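Local coordinates for protein acyl-coenzyme A oxidase (PDB 5K3H) that catalyses the FAD-dependent, oxygen-consuming desaturation of acyl-CoA side chains to (2E)-enoyl-CoA, the first step of peroxisomal beta-oxidation, releasing hydrogen peroxide, at residues L106-N111 with S421-V426; M113-V118 with I146-Q151; P190-K195 with I247-F252; S197-V202 with R223-H228. All coordinates share one frame; numbering follows the deposited sequence.

Contact 1 (L106-N111 with S421-V426)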
loop_
_atom_site.group_PDB
_atom_site.type_symbol
_atom_site.label_atom_id
_atom_site.label_comp_id
_atom_site.label_asym_id
_atom_site.label_seq_id
_atom_site.Cartn_x
_atom_site.Cartn_y
_atom_site.Cartn_z
ATOM N N LEU B 106 -3.576 -7.008 -23.231
ATOM C CA LEU B 106 -4.400 -6.004 -22.568
ATOM C C LEU B 106 -3.840 -5.554 -21.220
ATOM O O LEU B 106 -4.081 -4.410 -20.820
ATOM C CB LEU B 106 -5.838 -6.529 -22.413
ATOM C CG LEU B 106 -6.614 -6.824 -23.733
ATOM C CD1 LEU B 106 -7.959 -7.511 -23.513
ATOM C CD2 LEU B 106 -6.805 -5.562 -24.600
ATOM N N GLY B 107 -3.061 -6.402 -20.532
ATOM C CA GLY B 107 -2.428 -6.004 -19.291
ATOM C C GLY B 107 -3.345 -6.123 -18.087
ATOM O O GLY B 107 -4.331 -6.855 -18.090
ATOM N N ILE B 108 -2.983 -5.409 -17.024
ATOM C CA ILE B 108 -3.710 -5.500 -15.754
ATOM C C ILE B 108 -4.587 -4.284 -15.450
ATOM O O ILE B 108 -5.403 -4.357 -14.511
ATOM C CB ILE B 108 -2.755 -5.775 -14.570
ATOM C CG1 ILE B 108 -1.729 -4.646 -14.385
ATOM C CG2 ILE B 108 -2.082 -7.121 -14.748
ATOM C CD1 ILE B 108 -0.906 -4.777 -13.109
ATOM N N GLU B 109 -4.458 -3.175 -16.194
ATOM C CA GLU B 109 -5.190 -1.962 -15.843
ATOM C C GLU B 109 -6.645 -1.963 -16.314
ATOM O O GLU B 109 -7.370 -1.011 -15.990
ATOM C CB GLU B 109 -4.466 -0.729 -16.382
ATOM C CG GLU B 109 -3.013 -0.621 -15.892
ATOM C CD GLU B 109 -2.354 0.729 -16.169
ATOM O OE1 GLU B 109 -3.093 1.736 -16.222
ATOM O OE2 GLU B 109 -1.109 0.788 -16.326
ATOM N N GLY B 110 -7.098 -3.009 -17.004
ATOM C CA GLY B 110 -8.474 -3.153 -17.437
ATOM C C GLY B 110 -8.637 -3.095 -18.953
ATOM O O GLY B 110 -7.700 -2.826 -19.711
ATOM N N ASN B 111 -9.869 -3.375 -19.386
ATOM C CA ASN B 111 -10.269 -3.165 -20.772
ATOM C C ASN B 111 -11.786 -3.019 -20.808
ATOM O O ASN B 111 -12.464 -3.305 -19.816
ATOM C CB ASN B 111 -9.775 -4.307 -21.688
ATOM C CG ASN B 111 -10.506 -5.611 -21.452
ATOM O OD1 ASN B 111 -11.543 -5.870 -22.059
ATOM N ND2 ASN B 111 -9.971 -6.440 -20.553
ATOM N N SER B 421 3.658 -0.176 -8.169
ATOM C CA SER B 421 2.546 0.524 -7.537
ATOM C C SER B 421 1.221 0.243 -8.228
ATOM O O SER B 421 0.182 0.171 -7.561
ATOM C CB SER B 421 2.825 2.026 -7.509
ATOM O OG SER B 421 2.831 2.572 -8.815
ATOM N N GLU B 422 1.226 0.081 -9.554
ATOM C CA GLU B 422 0.014 -0.292 -10.280
ATOM C C GLU B 422 -0.304 -1.769 -10.077
ATOM O O GLU B 422 -1.475 -2.142 -9.933
ATOM C CB GLU B 422 0.178 0.034 -11.770
ATOM C CG GLU B 422 -1.094 -0.106 -12.629
ATOM C CD GLU B 422 -2.165 0.934 -12.335
ATOM O OE1 GLU B 422 -1.841 2.018 -11.795
ATOM O OE2 GLU B 422 -3.346 0.648 -12.621
ATOM N N ILE B 423 0.726 -2.625 -10.046
ATOM C CA ILE B 423 0.510 -4.033 -9.720
ATOM C C ILE B 423 -0.155 -4.162 -8.353
ATOM O O ILE B 423 -1.115 -4.924 -8.187
ATOM C CB ILE B 423 1.848 -4.808 -9.780
ATOM C CG1 ILE B 423 2.413 -4.845 -11.204
ATOM C CG2 ILE B 423 1.705 -6.220 -9.239
ATOM C CD1 ILE B 423 3.910 -5.170 -11.260
ATOM N N TYR B 424 0.311 -3.386 -7.366
ATOM C CA TYR B 424 -0.310 -3.388 -6.045
ATOM C C TYR B 424 -1.765 -2.945 -6.119
ATOM O O TYR B 424 -2.655 -3.576 -5.536
ATOM C CB TYR B 424 0.485 -2.472 -5.100
ATOM C CG TYR B 424 -0.118 -2.290 -3.712
ATOM C CD1 TYR B 424 -0.001 -3.284 -2.734
ATOM C CD2 TYR B 424 -0.799 -1.124 -3.379
ATOM C CE1 TYR B 424 -0.550 -3.118 -1.472
ATOM C CE2 TYR B 424 -1.351 -0.954 -2.114
ATOM C CZ TYR B 424 -1.228 -1.959 -1.164
ATOM O OH TYR B 424 -1.776 -1.798 0.101
ATOM N N GLY B 425 -2.021 -1.827 -6.793
ATOM C CA GLY B 425 -3.365 -1.268 -6.809
ATOM C C GLY B 425 -4.403 -2.159 -7.474
ATOM O O GLY B 425 -5.568 -2.193 -7.062
ATOM N N VAL B 426 -4.018 -2.851 -8.537
ATOM C CA VAL B 426 -4.963 -3.762 -9.160
ATOM C C VAL B 426 -5.200 -4.971 -8.259
ATOM O O VAL B 426 -6.347 -5.350 -8.008
ATOM C CB VAL B 426 -4.460 -4.178 -10.549
ATOM C CG1 VAL B 426 -5.421 -5.189 -11.157
ATOM C CG2 VAL B 426 -4.300 -2.945 -11.417
HETATM O O HOH W 1 -4.929 2.373 -14.107
#
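Segment 106-111 is an irregular turn that leaves helix 97-105 through Gly107, whose positive phi of 83° suits a residue without CB, and it meets one side of helix 420-428. The backbones stay well apart, with the CA atoms of Glu109 and Val426 6.9 Å from each other, so side chains fill the gap. Ile108 points at the helix, its CD1 3.8 Å from CG1 of Ile423, the two chains crossing obliquely. Val426 lays CG1 against the carbonyl O of Ile108 at 3.5 Å. Beside these contacts, Glu109 and Glu422 cross at about a right angle, OE1 of Glu109 only 3.8 Å from OE2 of Glu422. One water donates to both oxygens; if both carboxylates are ionised, Lys71 (salt bridge to Glu109) and Tyr245 N (bonded to Glu422) would probably offset their repulsion. Tyr419 OH binds the other Glu109 oxygen. An alanine in place of Glu109 would probably loosen the turn, since the water bridge, salt bridge and Tyr419 bond would all go. The contact thus packs the loop between helices 97-105 and 114-127 of the N-terminal region onto the C-alpha1 region, where Tyr308 of helix 300-319 touches both isoleucines.

Contact 2 (M113-V118 with I146-Q151)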
loop_
_atom_site.group_PDB
_atom_site.type_symbol
_atom_site.label_atom_id
_atom_site.label_comp_id
_atom_site.label_asym_id
_atom_site.label_seq_id
_atom_site.Cartn_x
_atom_site.Cartn_y
_atom_site.Cartn_z
ATOM N N MET B 113 -14.116 -4.683 -21.962
ATOM C CA MET B 113 -14.891 -5.911 -21.871
ATOM C C MET B 113 -14.389 -6.801 -20.749
ATOM O O MET B 113 -14.625 -8.014 -20.766
ATOM C CB MET B 113 -14.877 -6.642 -23.214
ATOM C CG MET B 113 -15.659 -5.894 -24.254
ATOM S SD MET B 113 -15.748 -6.730 -25.841
ATOM C CE MET B 113 -16.571 -8.268 -25.430
ATOM N N ALA B 114 -13.711 -6.205 -19.774
ATOM C CA ALA B 114 -13.177 -6.951 -18.641
ATOM C C ALA B 114 -14.255 -7.722 -17.882
ATOM O O ALA B 114 -14.054 -8.875 -17.504
ATOM C CB ALA B 114 -12.429 -6.018 -17.700
ATOM N N LEU B 115 -15.398 -7.082 -17.658
ATOM C CA LEU B 115 -16.498 -7.714 -16.935
ATOM C C LEU B 115 -17.357 -8.595 -17.840
ATOM O O LEU B 115 -18.008 -9.529 -17.373
ATOM C CB LEU B 115 -17.366 -6.658 -16.244
ATOM C CG LEU B 115 -16.946 -6.280 -14.822
ATOM C CD1 LEU B 115 -17.138 -7.454 -13.876
ATOM C CD2 LEU B 115 -15.504 -5.799 -14.798
ATOM N N HIS B 116 -17.352 -8.292 -19.133
ATOM C CA HIS B 116 -18.125 -9.059 -20.111
ATOM C C HIS B 116 -17.871 -10.558 -19.979
ATOM O O HIS B 116 -18.807 -11.372 -20.049
ATOM C CB HIS B 116 -17.787 -8.569 -21.513
ATOM C CG HIS B 116 -18.581 -9.236 -22.580
ATOM N ND1 HIS B 116 -19.826 -8.795 -22.968
ATOM C CD2 HIS B 116 -18.301 -10.315 -23.348
ATOM C CE1 HIS B 116 -20.280 -9.579 -23.929
ATOM N NE2 HIS B 116 -19.375 -10.512 -24.173
ATOM N N GLY B 117 -16.602 -10.947 -19.863
ATOM C CA GLY B 117 -16.240 -12.346 -19.700
ATOM C C GLY B 117 -16.223 -12.858 -18.273
ATOM O O GLY B 117 -16.482 -14.042 -18.030
ATOM N N VAL B 118 -15.897 -11.980 -17.321
ATOM C CA VAL B 118 -15.721 -12.406 -15.933
ATOM C C VAL B 118 -17.068 -12.663 -15.265
ATOM O O VAL B 118 -17.233 -13.645 -14.535
ATOM C CB VAL B 118 -14.896 -11.357 -15.152
ATOM C CG1 VAL B 118 -14.889 -11.682 -13.690
ATOM C CG2 VAL B 118 -13.464 -11.294 -15.652
ATOM N N ILE B 146 -22.102 -5.780 -25.400
ATOM C CA ILE B 146 -21.151 -5.653 -24.309
ATOM C C ILE B 146 -21.957 -5.587 -23.022
ATOM O O ILE B 146 -22.819 -4.710 -22.860
ATOM C CB ILE B 146 -20.247 -4.425 -24.480
ATOM C CG1 ILE B 146 -19.467 -4.528 -25.788
ATOM C CG2 ILE B 146 -19.297 -4.280 -23.306
ATOM C CD1 ILE B 146 -18.623 -3.322 -26.085
ATOM N N GLY B 147 -21.679 -6.514 -22.109
ATOM C CA GLY B 147 -22.449 -6.630 -20.896
ATOM C C GLY B 147 -21.556 -6.612 -19.671
ATOM O O GLY B 147 -20.338 -6.782 -19.743
ATOM N N THR B 148 -22.203 -6.381 -18.535
ATOM C CA THR B 148 -21.570 -6.449 -17.231
ATOM C C THR B 148 -22.608 -7.001 -16.260
ATOM O O THR B 148 -23.725 -7.357 -16.647
ATOM C CB THR B 148 -21.020 -5.066 -16.831
ATOM O OG1 THR B 148 -20.360 -5.135 -15.559
ATOM C CG2 THR B 148 -22.147 -4.034 -16.771
ATOM N N TYR B 149 -22.230 -7.076 -14.988
ATOM C CA TYR B 149 -23.090 -7.598 -13.937
ATOM C C TYR B 149 -23.250 -6.489 -12.904
ATOM O O TYR B 149 -22.258 -5.965 -12.391
ATOM C CB TYR B 149 -22.463 -8.858 -13.336
ATOM C CG TYR B 149 -23.335 -9.603 -12.364
ATOM C CD1 TYR B 149 -24.232 -10.547 -12.819
ATOM C CD2 TYR B 149 -23.252 -9.389 -11.002
ATOM C CE1 TYR B 149 -25.038 -11.251 -11.952
ATOM C CE2 TYR B 149 -24.068 -10.099 -10.117
ATOM C CZ TYR B 149 -24.955 -11.025 -10.611
ATOM O OH TYR B 149 -25.774 -11.738 -9.773
ATOM N N ALA B 150 -24.484 -6.092 -12.632
ATOM C CA ALA B 150 -24.747 -4.872 -11.862
ATOM C C ALA B 150 -25.466 -5.259 -10.584
ATOM O O ALA B 150 -26.681 -5.472 -10.588
ATOM C CB ALA B 150 -25.557 -3.866 -12.682
ATOM N N GLN B 151 -24.710 -5.371 -9.493
ATOM C CA GLN B 151 -25.287 -5.755 -8.208
ATOM C C GLN B 151 -25.119 -4.674 -7.151
ATOM O O GLN B 151 -26.111 -4.211 -6.572
ATOM C CB GLN B 151 -24.670 -7.083 -7.745
ATOM C CG GLN B 151 -25.163 -7.552 -6.407
ATOM C CD GLN B 151 -24.540 -8.874 -6.029
ATOM O OE1 GLN B 151 -23.904 -9.007 -4.977
ATOM N NE2 GLN B 151 -24.726 -9.876 -6.897
HETATM O O HOH W 2 -17.771 -5.781 -19.905
#
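The imidazole of His116 is engaged at one face and at its edge. Over that face lies the methyl CE of Met113, 3.4 Å above the plane and displaced toward the rim, brought there by the bend of the methionine chain at chi3 (61°); the ring of Phe120 also meets the imidazole, tilted against it. At the edge, exactly in the ring plane, the backbone N of Gly147 donates to His116 ND1 at 3.1 Å with a nearly straight N-H...N angle of 161°. CG of His116 is anti to its backbone N, which turns the ring toward Gly147. Helix residues 114-118 and strand residues 147-150 cross at 74°, and the backbones pass closely, Gly147 O lying 3.2 Å from His116 CA in a CA-H...O contact. A water also donates to that oxygen and accepts weakly from His116 N. CB of Leu115 rests 3.4 Å from OG1 of Thr148, whose hydroxyl is bonded to the carbonyl O of Gly191. Anchored at Gly147, the strand runs on into the FAD-binding Tyr149, Ala150 and Gln151. Because ND1 accepts from an amide while NE2 donates to the carbonyl O of Ala140, the histidine is probably neutral, with its proton on NE2, and its ring rotation is fixed from two ends.

Contact 3 (P190-K195 with I247-F252)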
loop_
_atom_site.group_PDB
_atom_site.type_symbol
_atom_site.label_atom_id
_atom_site.label_comp_id
_atom_site.label_asym_id
_atom_site.label_seq_id
_atom_site.Cartn_x
_atom_site.Cartn_y
_atom_site.Cartn_z
ATOM N N PRO B 190 -20.123 -1.499 -10.611
ATOM C CA PRO B 190 -19.987 -2.530 -11.660
ATOM C C PRO B 190 -19.032 -2.108 -12.763
ATOM O O PRO B 190 -19.141 -1.015 -13.324
ATOM C CB PRO B 190 -21.412 -2.687 -12.191
ATOM C CG PRO B 190 -22.270 -2.368 -11.026
ATOM C CD PRO B 190 -21.551 -1.268 -10.308
ATOM N N GLY B 191 -18.067 -2.978 -13.050
ATOM C CA GLY B 191 -17.041 -2.645 -14.021
ATOM C C GLY B 191 -17.621 -2.566 -15.419
ATOM O O GLY B 191 -18.581 -3.265 -15.754
ATOM N N ASN B 192 -17.087 -1.636 -16.213
ATOM C CA ASN B 192 -17.458 -1.430 -17.612
ATOM C C ASN B 192 -18.928 -1.059 -17.789
ATOM O O ASN B 192 -19.456 -1.146 -18.907
ATOM C CB ASN B 192 -17.105 -2.655 -18.451
ATOM C CG ASN B 192 -15.644 -2.977 -18.371
ATOM O OD1 ASN B 192 -15.262 -4.104 -18.057
ATOM N ND2 ASN B 192 -14.805 -1.979 -18.627
ATOM N N LEU B 193 -19.600 -0.677 -16.697
ATOM C CA LEU B 193 -21.004 -0.294 -16.715
ATOM C C LEU B 193 -21.203 1.159 -17.125
ATOM O O LEU B 193 -22.267 1.512 -17.649
ATOM C CB LEU B 193 -21.625 -0.517 -15.330
ATOM C CG LEU B 193 -23.066 -0.020 -15.129
ATOM C CD1 LEU B 193 -24.034 -0.700 -16.099
ATOM C CD2 LEU B 193 -23.547 -0.201 -13.680
ATOM N N GLY B 194 -20.214 2.015 -16.881
ATOM C CA GLY B 194 -20.449 3.443 -17.004
ATOM C C GLY B 194 -20.564 3.906 -18.441
ATOM O O GLY B 194 -21.394 4.765 -18.759
ATOM N N LYS B 195 -19.718 3.362 -19.321
ATOM C CA LYS B 195 -19.586 3.870 -20.681
ATOM C C LYS B 195 -19.596 2.799 -21.771
ATOM O O LYS B 195 -20.080 3.059 -22.877
ATOM C CB LYS B 195 -18.291 4.679 -20.784
ATOM C CG LYS B 195 -18.317 5.944 -19.973
ATOM C CD LYS B 195 -19.442 6.835 -20.499
ATOM C CE LYS B 195 -19.730 8.004 -19.587
ATOM N NZ LYS B 195 -20.770 8.926 -20.145
ATOM N N ILE B 247 -8.567 1.672 -16.697
ATOM C CA ILE B 247 -9.113 1.420 -18.024
ATOM C C ILE B 247 -10.525 0.857 -17.938
ATOM O O ILE B 247 -11.298 0.977 -18.895
ATOM C CB ILE B 247 -8.155 0.506 -18.812
ATOM C CG1 ILE B 247 -6.777 1.180 -18.924
ATOM C CG2 ILE B 247 -8.743 0.129 -20.173
ATOM C CD1 ILE B 247 -5.699 0.396 -19.677
ATOM N N VAL B 248 -10.878 0.238 -16.814
ATOM C CA VAL B 248 -12.243 -0.195 -16.554
ATOM C C VAL B 248 -13.071 1.013 -16.147
ATOM O O VAL B 248 -12.727 1.738 -15.206
ATOM C CB VAL B 248 -12.268 -1.283 -15.473
ATOM C CG1 VAL B 248 -13.697 -1.481 -14.936
ATOM C CG2 VAL B 248 -11.732 -2.581 -16.039
ATOM N N ASP B 249 -14.182 1.215 -16.844
ATOM C CA ASP B 249 -15.083 2.341 -16.626
ATOM C C ASP B 249 -16.202 1.895 -15.681
ATOM O O ASP B 249 -17.327 1.568 -16.078
ATOM C CB ASP B 249 -15.609 2.820 -17.974
ATOM C CG ASP B 249 -16.132 1.655 -18.830
ATOM O OD1 ASP B 249 -15.312 0.769 -19.190
ATOM O OD2 ASP B 249 -17.361 1.605 -19.120
ATOM N N ASN B 250 -15.880 1.896 -14.395
ATOM C CA ASN B 250 -16.862 1.536 -13.389
ATOM C C ASN B 250 -17.974 2.566 -13.359
ATOM O O ASN B 250 -17.712 3.768 -13.406
ATOM C CB ASN B 250 -16.183 1.421 -12.030
ATOM C CG ASN B 250 -15.132 0.347 -12.002
ATOM O OD1 ASN B 250 -14.031 0.523 -12.497
ATOM N ND2 ASN B 250 -15.478 -0.786 -11.418
ATOM N N GLY B 251 -19.222 2.102 -13.247
ATOM C CA GLY B 251 -20.357 2.960 -13.499
ATOM C C GLY B 251 -21.408 2.993 -12.407
ATOM O O GLY B 251 -21.495 2.112 -11.559
ATOM N N PHE B 252 -22.247 4.025 -12.490
ATOM C CA PHE B 252 -23.513 4.108 -11.773
ATOM C C PHE B 252 -24.682 3.898 -12.731
ATOM O O PHE B 252 -24.562 4.099 -13.943
ATOM C CB PHE B 252 -23.683 5.456 -11.049
ATOM C CG PHE B 252 -23.650 6.667 -11.953
ATOM C CD1 PHE B 252 -24.786 7.090 -12.630
ATOM C CD2 PHE B 252 -22.485 7.421 -12.085
ATOM C CE1 PHE B 252 -24.750 8.228 -13.446
ATOM C CE2 PHE B 252 -22.449 8.556 -12.904
ATOM C CZ PHE B 252 -23.580 8.956 -13.577
#
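Asp249 is held by segment 190-195 through both its side chain and its backbone. Its CG occupies the crowded position between backbone N and carbonyl carbon (chi1 49°), which turns the carboxylate to the neighbouring loop. OD1 receives ND2 of Asn192 at 2.9 Å, from above the carboxylate plane, the amide and carboxylate being 48° apart. OD2 accepts Lys195 N at 2.9 Å through its anti lone pair, and the carbonyl O of Asp249 takes Gly194 N at 3.0 Å. A fourth bond runs the other way, from Gly251 N to the carbonyl O of Pro190 (3.1 Å). Glycines allow this closeness: the CA atoms of Gly194 and Gly251 are 3.5 Å apart, and a CB on Gly251 would collide with Gly194 N. Val248 fills one flank, its CG1 3.7 Å from CA of Gly191. An alanine replacing Asp249 would probably let the loop shift, since the carboxylate bonds to Asn192, Lys195 and, beyond them, Ser196 N would be lost. In the next shell, Asn250 is steadied by Lys242. The loop follows a type II turn, Pro190 to Leu193, with Asn192 at its positive-phi position; it presents Gly191, which binds the FAD shared between the subunits.

Contact 4 (S197-V202 with R223-H228)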
loop_
_atom_site.group_PDB
_atom_site.type_symbol
_atom_site.label_atom_id
_atom_site.label_comp_id
_atom_site.label_asym_id
_atom_site.label_seq_id
_atom_site.Cartn_x
_atom_site.Cartn_y
_atom_site.Cartn_z
ATOM N N SER B 197 -20.701 -0.791 -21.642
ATOM C CA SER B 197 -21.735 -1.802 -21.777
ATOM C C SER B 197 -23.021 -1.220 -22.352
ATOM O O SER B 197 -23.401 -0.085 -22.050
ATOM C CB SER B 197 -22.011 -2.450 -20.418
ATOM O OG SER B 197 -20.885 -3.189 -19.985
ATOM N N ASN B 198 -23.691 -2.000 -23.193
ATOM C CA ASN B 198 -25.050 -1.668 -23.584
ATOM C C ASN B 198 -26.090 -2.595 -22.977
ATOM O O ASN B 198 -27.283 -2.297 -23.064
ATOM C CB ASN B 198 -25.198 -1.620 -25.119
ATOM C CG ASN B 198 -24.516 -2.773 -25.842
ATOM O OD1 ASN B 198 -24.270 -3.847 -25.291
ATOM N ND2 ASN B 198 -24.189 -2.535 -27.096
ATOM N N TYR B 199 -25.668 -3.682 -22.344
ATOM C CA TYR B 199 -26.545 -4.559 -21.579
ATOM C C TYR B 199 -25.958 -4.772 -20.188
ATOM O O TYR B 199 -24.768 -4.538 -19.957
ATOM C CB TYR B 199 -26.743 -5.906 -22.299
ATOM C CG TYR B 199 -27.696 -5.815 -23.478
ATOM C CD1 TYR B 199 -27.314 -5.168 -24.665
ATOM C CD2 TYR B 199 -28.953 -6.415 -23.430
ATOM C CE1 TYR B 199 -28.178 -5.069 -25.746
ATOM C CE2 TYR B 199 -29.816 -6.330 -24.503
ATOM C CZ TYR B 199 -29.424 -5.658 -25.664
ATOM O OH TYR B 199 -30.283 -5.584 -26.744
ATOM N N ALA B 200 -26.807 -5.192 -19.251
ATOM C CA ALA B 200 -26.315 -5.673 -17.962
ATOM C C ALA B 200 -27.265 -6.712 -17.391
ATOM O O ALA B 200 -28.476 -6.640 -17.588
ATOM C CB ALA B 200 -26.148 -4.529 -16.955
ATOM N N VAL B 201 -26.717 -7.677 -16.668
ATOM C CA VAL B 201 -27.540 -8.487 -15.779
ATOM C C VAL B 201 -27.623 -7.723 -14.458
ATOM O O VAL B 201 -26.602 -7.463 -13.814
ATOM C CB VAL B 201 -26.957 -9.897 -15.586
ATOM C CG1 VAL B 201 -27.783 -10.681 -14.567
ATOM C CG2 VAL B 201 -26.856 -10.657 -16.924
ATOM N N VAL B 202 -28.832 -7.369 -14.043
ATOM C CA VAL B 202 -29.050 -6.454 -12.929
ATOM C C VAL B 202 -29.722 -7.216 -11.797
ATOM O O VAL B 202 -30.659 -7.994 -12.031
ATOM C CB VAL B 202 -29.895 -5.248 -13.368
ATOM C CG1 VAL B 202 -30.250 -4.355 -12.180
ATOM C CG2 VAL B 202 -29.142 -4.467 -14.427
ATOM N N ARG B 223 -28.456 0.840 -23.322
ATOM C CA ARG B 223 -28.218 1.820 -24.370
ATOM C C ARG B 223 -28.717 1.269 -25.697
ATOM O O ARG B 223 -28.766 0.054 -25.910
ATOM C CB ARG B 223 -26.730 2.176 -24.493
ATOM C CG ARG B 223 -26.148 2.873 -23.278
ATOM C CD ARG B 223 -24.625 2.905 -23.352
ATOM N NE ARG B 223 -24.018 3.606 -22.222
ATOM C CZ ARG B 223 -23.692 4.895 -22.212
ATOM N NH1 ARG B 223 -23.900 5.643 -23.293
ATOM N NH2 ARG B 223 -23.145 5.433 -21.125
ATOM N N ASP B 224 -29.124 2.183 -26.572
ATOM C CA ASP B 224 -29.557 1.811 -27.910
ATOM C C ASP B 224 -28.426 1.141 -28.681
ATOM O O ASP B 224 -27.295 1.627 -28.687
ATOM C CB ASP B 224 -30.043 3.044 -28.651
ATOM C CG ASP B 224 -30.518 2.724 -30.044
ATOM O OD1 ASP B 224 -29.751 2.969 -31.016
ATOM O OD2 ASP B 224 -31.656 2.214 -30.152
ATOM N N GLU B 225 -28.741 0.020 -29.341
ATOM C CA GLU B 225 -27.707 -0.758 -30.017
ATOM C C GLU B 225 -27.093 -0.028 -31.207
ATOM O O GLU B 225 -25.958 -0.333 -31.579
ATOM C CB GLU B 225 -28.258 -2.113 -30.481
ATOM C CG GLU B 225 -28.726 -3.033 -29.361
ATOM C CD GLU B 225 -28.719 -4.512 -29.746
ATOM O OE1 GLU B 225 -28.107 -4.860 -30.768
ATOM O OE2 GLU B 225 -29.317 -5.341 -29.026
ATOM N N LYS B 226 -27.797 0.921 -31.821
ATOM C CA LYS B 226 -27.245 1.597 -32.996
ATOM C C LYS B 226 -26.549 2.915 -32.667
ATOM O O LYS B 226 -25.497 3.215 -33.242
ATOM C CB LYS B 226 -28.345 1.846 -34.035
ATOM C CG LYS B 226 -27.892 2.656 -35.258
ATOM C CD LYS B 226 -26.660 2.029 -35.933
ATOM C CE LYS B 226 -26.344 2.702 -37.267
ATOM N NZ LYS B 226 -24.941 2.447 -37.698
ATOM N N THR B 227 -27.108 3.708 -31.752
ATOM C CA THR B 227 -26.534 4.995 -31.399
ATOM C C THR B 227 -25.728 4.962 -30.100
ATOM O O THR B 227 -24.908 5.863 -29.881
ATOM C CB THR B 227 -27.659 6.040 -31.310
ATOM O OG1 THR B 227 -27.102 7.347 -31.155
ATOM C CG2 THR B 227 -28.595 5.748 -30.148
ATOM N N HIS B 228 -25.931 3.938 -29.250
ATOM C CA HIS B 228 -25.263 3.804 -27.945
ATOM C C HIS B 228 -25.652 4.930 -26.978
ATOM O O HIS B 228 -24.886 5.292 -26.075
ATOM C CB HIS B 228 -23.739 3.719 -28.105
ATOM C CG HIS B 228 -23.068 2.902 -27.044
ATOM N ND1 HIS B 228 -22.188 3.442 -26.124
ATOM C CD2 HIS B 228 -23.157 1.584 -26.750
ATOM C CE1 HIS B 228 -21.763 2.489 -25.312
ATOM N NE2 HIS B 228 -22.335 1.354 -25.670
HETATM O O HOH W 3 -22.363 1.914 -20.110
#
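A very short hydrogen bond, 2.5 Å from OH of Tyr199 to OE2 of Glu225, stands out here. Glu225, its chain extended beyond CG, reaches back from the loop after strand 211-221 and meets the hydroxyl with the anti lone pair of OE2; ring and carboxylate planes are 77° apart. Its other oxygen, OE1, forms a salt bridge with Arg139. Nearer the backbone, Arg223 N gives a weak bond to Asn198 O (3.4 Å), beside the backbone bonding of Asn198 with Leu222, and CB of Asn198 lies 4.1 Å from CB of Arg223. The amide of Asn198 turns elsewhere, its OD1 accepting from Ile146 N. Arg223 runs out extended from CG to NE and lays CD 3.5 Å above the centre of the His228 ring, while NH1 binds the carbonyl O of His228 (3.0 Å) in the guanidinium plane. NH2 goes to Gly194 O, and a water joins NE to Ser197 O, so an arginine, with its several N-H groups, suits this junction of two loops. Asp224 shapes the loop itself: its OD1 makes an Asx turn through Lys226 N, widened to an Asx motif by Thr227 N. The shortness of the phenol-carboxylate bond is consistent with an ionised Glu225 polarising the tyrosine O-H, and the salt bridge to Arg139 would favour that charge.

Contact 3 lies between the others and ties them together. Its Asn192 gives ND2 to the carbonyl O of Asn111 in contact 1 (2.9 Å) and takes Leu115 N of contact 2 on OD1 (3.0 Å), and Ile247 N pairs with Glu109 O. Contacts 2 and 3, with centres about 9 Å apart, hold the FAD-binding residues Tyr149, Ala150, Gln151 and Gly191. Contacts 2 and 4 share a sheet, in which strands 147-150 and 199-208 are parallel neighbours. Contact 1, its centre about 26 Å from that of contact 4, joins this region to the helical part that carries the ATP-binding Gln404, whose side chain is about 12 Å from that of Ile423.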